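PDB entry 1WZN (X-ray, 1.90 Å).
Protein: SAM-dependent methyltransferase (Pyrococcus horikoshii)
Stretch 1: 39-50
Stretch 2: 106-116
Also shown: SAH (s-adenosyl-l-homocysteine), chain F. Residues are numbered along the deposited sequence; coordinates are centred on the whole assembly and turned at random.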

# COMPACT_ATOMS: atom_id res chain seq x y z
N LYS A 39 -16.12 17.74 -41.21
CA LYS A 39 -16.92 18.66 -42.00
C LYS A 39 -16.90 18.24 -43.47
O LYS A 39 -17.00 19.06 -44.38
CB LYS A 39 -16.40 20.09 -41.87
CG LYS A 39 -16.53 20.67 -40.46
CD LYS A 39 -17.98 20.66 -40.00
CE LYS A 39 -18.13 21.33 -38.65
NZ LYS A 39 -19.54 21.28 -38.16
N ARG A 40 -16.74 16.93 -43.68
CA ARG A 40 -16.72 16.36 -45.01
C ARG A 40 -17.02 14.89 -44.85
O ARG A 40 -16.91 14.35 -43.75
CB ARG A 40 -15.34 16.54 -45.67
CG ARG A 40 -14.19 15.79 -44.99
CD ARG A 40 -12.87 15.96 -45.75
NE ARG A 40 -13.00 15.57 -47.16
CZ ARG A 40 -13.15 16.43 -48.17
NH1 ARG A 40 -13.16 17.74 -47.95
NH2 ARG A 40 -13.30 15.97 -49.41
N GLU A 41 -17.43 14.24 -45.94
CA GLU A 41 -17.72 12.82 -45.89
C GLU A 41 -16.38 12.11 -45.72
O GLU A 41 -15.40 12.47 -46.39
CB GLU A 41 -18.40 12.36 -47.18
CG GLU A 41 -18.61 10.85 -47.25
CD GLU A 41 -19.41 10.42 -48.47
OE1 GLU A 41 -19.12 10.91 -49.58
OE2 GLU A 41 -20.33 9.58 -48.31
N VAL A 42 -16.32 11.13 -44.84
CA VAL A 42 -15.07 10.42 -44.61
C VAL A 42 -15.08 9.08 -45.33
O VAL A 42 -15.91 8.22 -45.05
CB VAL A 42 -14.82 10.19 -43.10
CG1 VAL A 42 -13.59 9.31 -42.90
CG2 VAL A 42 -14.62 11.53 -42.41
N ARG A 43 -14.14 8.92 -46.26
CA ARG A 43 -14.01 7.69 -47.04
C ARG A 43 -12.59 7.13 -46.99
O ARG A 43 -12.41 5.93 -46.78
CB ARG A 43 -14.37 7.96 -48.51
CG ARG A 43 -15.83 8.34 -48.75
CD ARG A 43 -16.02 8.79 -50.19
NE ARG A 43 -17.41 9.11 -50.49
CZ ARG A 43 -18.39 8.21 -50.57
NH1 ARG A 43 -18.14 6.93 -50.37
NH2 ARG A 43 -19.63 8.60 -50.87
N ARG A 44 -11.60 7.99 -47.19
CA ARG A 44 -10.19 7.57 -47.20
C ARG A 44 -9.51 7.98 -45.89
O ARG A 44 -9.48 9.16 -45.52
CB ARG A 44 -9.49 8.20 -48.41
CG ARG A 44 -8.07 7.69 -48.69
CD ARG A 44 -7.63 8.18 -50.08
NE ARG A 44 -6.17 8.24 -50.27
CZ ARG A 44 -5.39 7.20 -50.55
NH1 ARG A 44 -5.91 5.98 -50.68
NH2 ARG A 44 -4.09 7.38 -50.74
N VAL A 45 -8.95 6.99 -45.21
CA VAL A 45 -8.30 7.19 -43.91
C VAL A 45 -6.85 6.74 -43.90
O VAL A 45 -6.51 5.71 -44.45
CB VAL A 45 -9.03 6.37 -42.82
CG1 VAL A 45 -8.41 6.63 -41.45
CG2 VAL A 45 -10.52 6.72 -42.81
N LEU A 46 -5.99 7.55 -43.27
CA LEU A 46 -4.58 7.23 -43.13
C LEU A 46 -4.42 6.82 -41.67
O LEU A 46 -4.67 7.64 -40.78
CB LEU A 46 -3.70 8.46 -43.41
CG LEU A 46 -2.21 8.32 -43.08
CD1 LEU A 46 -1.58 7.23 -43.93
CD2 LEU A 46 -1.50 9.65 -43.32
N ASP A 47 -4.02 5.58 -41.42
CA ASP A 47 -3.85 5.12 -40.04
C ASP A 47 -2.34 5.06 -39.75
O ASP A 47 -1.66 4.14 -40.19
CB ASP A 47 -4.51 3.75 -39.85
CG ASP A 47 -4.47 3.29 -38.40
OD1 ASP A 47 -4.54 4.16 -37.51
OD2 ASP A 47 -4.38 2.06 -38.16
N LEU A 48 -1.85 6.05 -39.00
CA LEU A 48 -0.43 6.16 -38.65
C LEU A 48 -0.01 5.25 -37.50
O LEU A 48 -0.72 5.12 -36.51
CB LEU A 48 -0.13 7.63 -38.29
CG LEU A 48 -0.45 8.68 -39.37
CD1 LEU A 48 -0.31 10.08 -38.78
CD2 LEU A 48 0.50 8.53 -40.55
N ALA A 49 1.18 4.65 -37.64
CA ALA A 49 1.72 3.70 -36.65
C ALA A 49 0.65 2.64 -36.45
O ALA A 49 0.23 2.35 -35.32
CB ALA A 49 2.05 4.42 -35.33
N CYS A 50 0.22 2.05 -37.56
CA CYS A 50 -0.85 1.05 -37.57
C CYS A 50 -0.58 -0.30 -36.93
O CYS A 50 -1.52 -1.06 -36.72
CB CYS A 50 -1.33 0.82 -39.01
SG CYS A 50 -0.07 0.08 -40.07
N PHE A 106 -6.35 12.93 -47.50
CA PHE A 106 -7.07 12.01 -46.63
C PHE A 106 -8.22 12.73 -45.95
O PHE A 106 -8.09 13.89 -45.56
CB PHE A 106 -6.13 11.41 -45.58
CG PHE A 106 -5.19 10.38 -46.14
CD1 PHE A 106 -5.64 9.10 -46.45
CD2 PHE A 106 -3.86 10.70 -46.39
CE1 PHE A 106 -4.79 8.16 -47.01
CE2 PHE A 106 -2.99 9.77 -46.95
CZ PHE A 106 -3.46 8.49 -47.26
N ASP A 107 -9.36 12.05 -45.83
CA ASP A 107 -10.52 12.63 -45.17
C ASP A 107 -10.32 12.58 -43.66
O ASP A 107 -10.89 13.39 -42.92
CB ASP A 107 -11.79 11.85 -45.51
CG ASP A 107 -12.07 11.83 -47.00
OD1 ASP A 107 -12.02 12.91 -47.62
OD2 ASP A 107 -12.35 10.74 -47.53
N ALA A 108 -9.53 11.62 -43.21
CA ALA A 108 -9.23 11.48 -41.79
C ALA A 108 -7.88 10.82 -41.60
O ALA A 108 -7.43 10.04 -42.45
CB ALA A 108 -10.32 10.66 -41.10
N VAL A 109 -7.24 11.13 -40.48
CA VAL A 109 -5.96 10.55 -40.14
C VAL A 109 -6.13 10.07 -38.71
O VAL A 109 -6.67 10.80 -37.88
CB VAL A 109 -4.83 11.60 -40.18
CG1 VAL A 109 -3.51 10.96 -39.72
CG2 VAL A 109 -4.67 12.15 -41.60
N THR A 110 -5.70 8.84 -38.44
CA THR A 110 -5.82 8.29 -37.10
C THR A 110 -4.49 7.77 -36.57
O THR A 110 -3.57 7.45 -37.33
CB THR A 110 -6.82 7.09 -37.07
OG1 THR A 110 -6.39 6.09 -37.99
CG2 THR A 110 -8.22 7.55 -37.45
N MET A 111 -4.38 7.72 -35.25
CA MET A 111 -3.20 7.19 -34.58
C MET A 111 -3.80 6.57 -33.34
O MET A 111 -4.15 7.28 -32.40
CB MET A 111 -2.20 8.27 -34.21
CG MET A 111 -1.00 7.70 -33.47
SD MET A 111 0.38 8.83 -33.34
CE MET A 111 1.17 8.54 -34.91
N PHE A 112 -3.91 5.25 -33.35
CA PHE A 112 -4.54 4.52 -32.26
C PHE A 112 -3.63 3.88 -31.23
O PHE A 112 -2.52 3.42 -31.52
CB PHE A 112 -5.44 3.42 -32.83
CG PHE A 112 -6.62 3.93 -33.62
CD1 PHE A 112 -7.69 4.55 -32.97
CD2 PHE A 112 -6.67 3.77 -35.00
CE1 PHE A 112 -8.79 5.01 -33.70
CE2 PHE A 112 -7.77 4.22 -35.73
CZ PHE A 112 -8.83 4.85 -35.08
N PHE A 113 -4.15 3.85 -30.00
CA PHE A 113 -3.50 3.21 -28.87
C PHE A 113 -2.26 3.84 -28.25
O PHE A 113 -1.18 3.23 -28.21
CB PHE A 113 -3.24 1.73 -29.21
CG PHE A 113 -3.07 0.84 -27.99
CD1 PHE A 113 -3.88 1.00 -26.87
CD2 PHE A 113 -2.10 -0.16 -27.97
CE1 PHE A 113 -3.73 0.18 -25.75
CE2 PHE A 113 -1.94 -0.98 -26.85
CZ PHE A 113 -2.76 -0.81 -25.74
N SER A 114 -2.42 5.07 -27.78
CA SER A 114 -1.37 5.79 -27.06
C SER A 114 -0.05 6.06 -27.75
O SER A 114 0.93 6.41 -27.08
CB SER A 114 -1.07 5.05 -25.76
OG SER A 114 -2.27 4.61 -25.16
N THR A 115 0.01 5.94 -29.07
CA THR A 115 1.27 6.16 -29.75
C THR A 115 1.86 7.57 -29.69
O THR A 115 3.06 7.73 -29.91
CB THR A 115 1.18 5.68 -31.22
OG1 THR A 115 0.85 4.29 -31.21
CG2 THR A 115 2.52 5.86 -31.94
N ILE A 116 1.07 8.59 -29.39
CA ILE A 116 1.68 9.92 -29.31
C ILE A 116 2.73 9.96 -28.21
O ILE A 116 3.61 10.82 -28.23
CB ILE A 116 0.67 11.07 -29.04
CG1 ILE A 116 -0.09 10.82 -27.74
CG2 ILE A 116 -0.27 11.23 -30.23
CD1 ILE A 116 -0.94 12.00 -27.31
N SAH F . -2.15 1.41 -33.90
CA SAH F . -1.85 -0.03 -33.49
CB SAH F . -0.52 -0.28 -32.84
CG SAH F . -0.15 0.39 -31.52
SD SAH F . 1.59 -0.13 -31.16
C SAH F . -3.06 -0.48 -32.55
O SAH F . -3.98 0.32 -32.30
OXT SAH F . -3.00 -1.69 -32.10
C5' SAH F . 2.55 1.29 -31.52
C4' SAH F . 3.07 1.28 -33.04
O4' SAH F . 3.85 2.48 -33.12
C3' SAH F . 4.04 0.18 -33.40
O3' SAH F . 3.50 -0.64 -34.45
C2' SAH F . 5.36 0.97 -33.79
O2' SAH F . 6.11 0.30 -34.80
C1' SAH F . 4.80 2.32 -34.22
N9 SAH F . 5.63 3.37 -34.21
C8 SAH F . 6.40 3.97 -33.22
N7 SAH F . 7.09 4.99 -33.60
C5 SAH F . 6.80 5.12 -34.98
C6 SAH F . 7.25 6.07 -35.96
N6 SAH F . 8.11 7.07 -35.69
N1 SAH F . 6.74 5.89 -37.23
C2 SAH F . 5.87 4.89 -37.54
N3 SAH F . 5.40 3.96 -36.63
C4 SAH F . 5.91 4.14 -35.38
O HOH W 1 -2.82 3.71 -35.43
O HOH W 2 -0.54 4.12 -33.31

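What holds the two strands in register? Strand 44-48 and strand 108-111 run parallel, their directions only 21° apart, and Val45, Leu46 and Asp47 bridge to Ala108, Val109 and Thr110. Beyond a weak first bond, the ladder continues: Leu46 N donates to Ala108 O (3.0 Å), Thr110 N to Leu46 O (2.8 Å), and Leu48 N to Thr110 O (2.8 Å). Alternation then sets where the side chains go. Val45, Asp47, Ala108 and Thr110 share one face of the sheet, while Leu46 and Val109 lie on the other.

Why does Asp107 adopt its particular rotamer at the start of the ladder? Its CA-to-CB bond points toward the first stretch, and with chi1 at -59° (m) the carboxylate lies beside the backbone of Arg43 and Arg44. There Asp107 OD2 accepts from Arg43 N and from Arg44 N, both at 2.9 Å, the second almost straight at 176°. The other oxygen, Asp107 OD1, takes a hydrogen bond from Arg40 NE at 2.9 Å that is part of a salt bridge and meets the guanidinium at its edge, near its plane. Arg40 reaches this position with chi1 p and chi2 t. The backbone answers in return: Asp107 N donates to Arg44 O at 2.9 Å, whereas the bond from Ala108 N to the same Arg44 O is weak, at 3.4 Å. The carboxylate of Asp107 thus binds the side chain of Arg40 and the backbone nitrogens of Arg43 and Arg44, while the side chain of Arg43, its CA-to-CB bond sideways, forms a salt bridge with Glu41 within the first stretch (Arg43 NE to Glu41 OE1, 2.6 Å), its hydrogen bonds weak by their angles.

How does Phe106 make so much contact although its CA-to-CB bond points sideways? Chi1 of -74° (m) and chi2 of -76° bring the ring back across the first strand, where Leu46 CB sits 3.5 Å from the centroid of the Phe106 ring and just 5° off its normal, a CH-pi contact over the face. The extended Arg44 chain, t at chi1 to chi3, lays one guanidinium face near the ring, with Arg44 NE 3.5 Å from Phe106 CE1. Farther along, Leu48 in its m, t rotamer places CD1 3.4 Å from Val109 CG1, and the m chi3 of Met111 turns its methyl inward, so that Met111 CE lies 3.7 Å from Leu48 CB.

How do Asp47 and Thr110 meet on the face they share? Asp47 is t at chi1 and Thr110 is p, which brings their polar ends together: Thr110 OG1 donates to Asp47 OD1 at 2.7 Å. The same Asp47 OD1 receives water 1 at 2.7 Å, and that water also accepts from Phe112 N at 2.8 Å, joining the strand ends where they part. Just beyond, the SAH amino nitrogen donates to Ala49 O (SAH N to Ala49 O, 2.9 Å) and to Phe112 O (SAH N to Phe112 O, 3.1 Å), so both stretches hold the ligand.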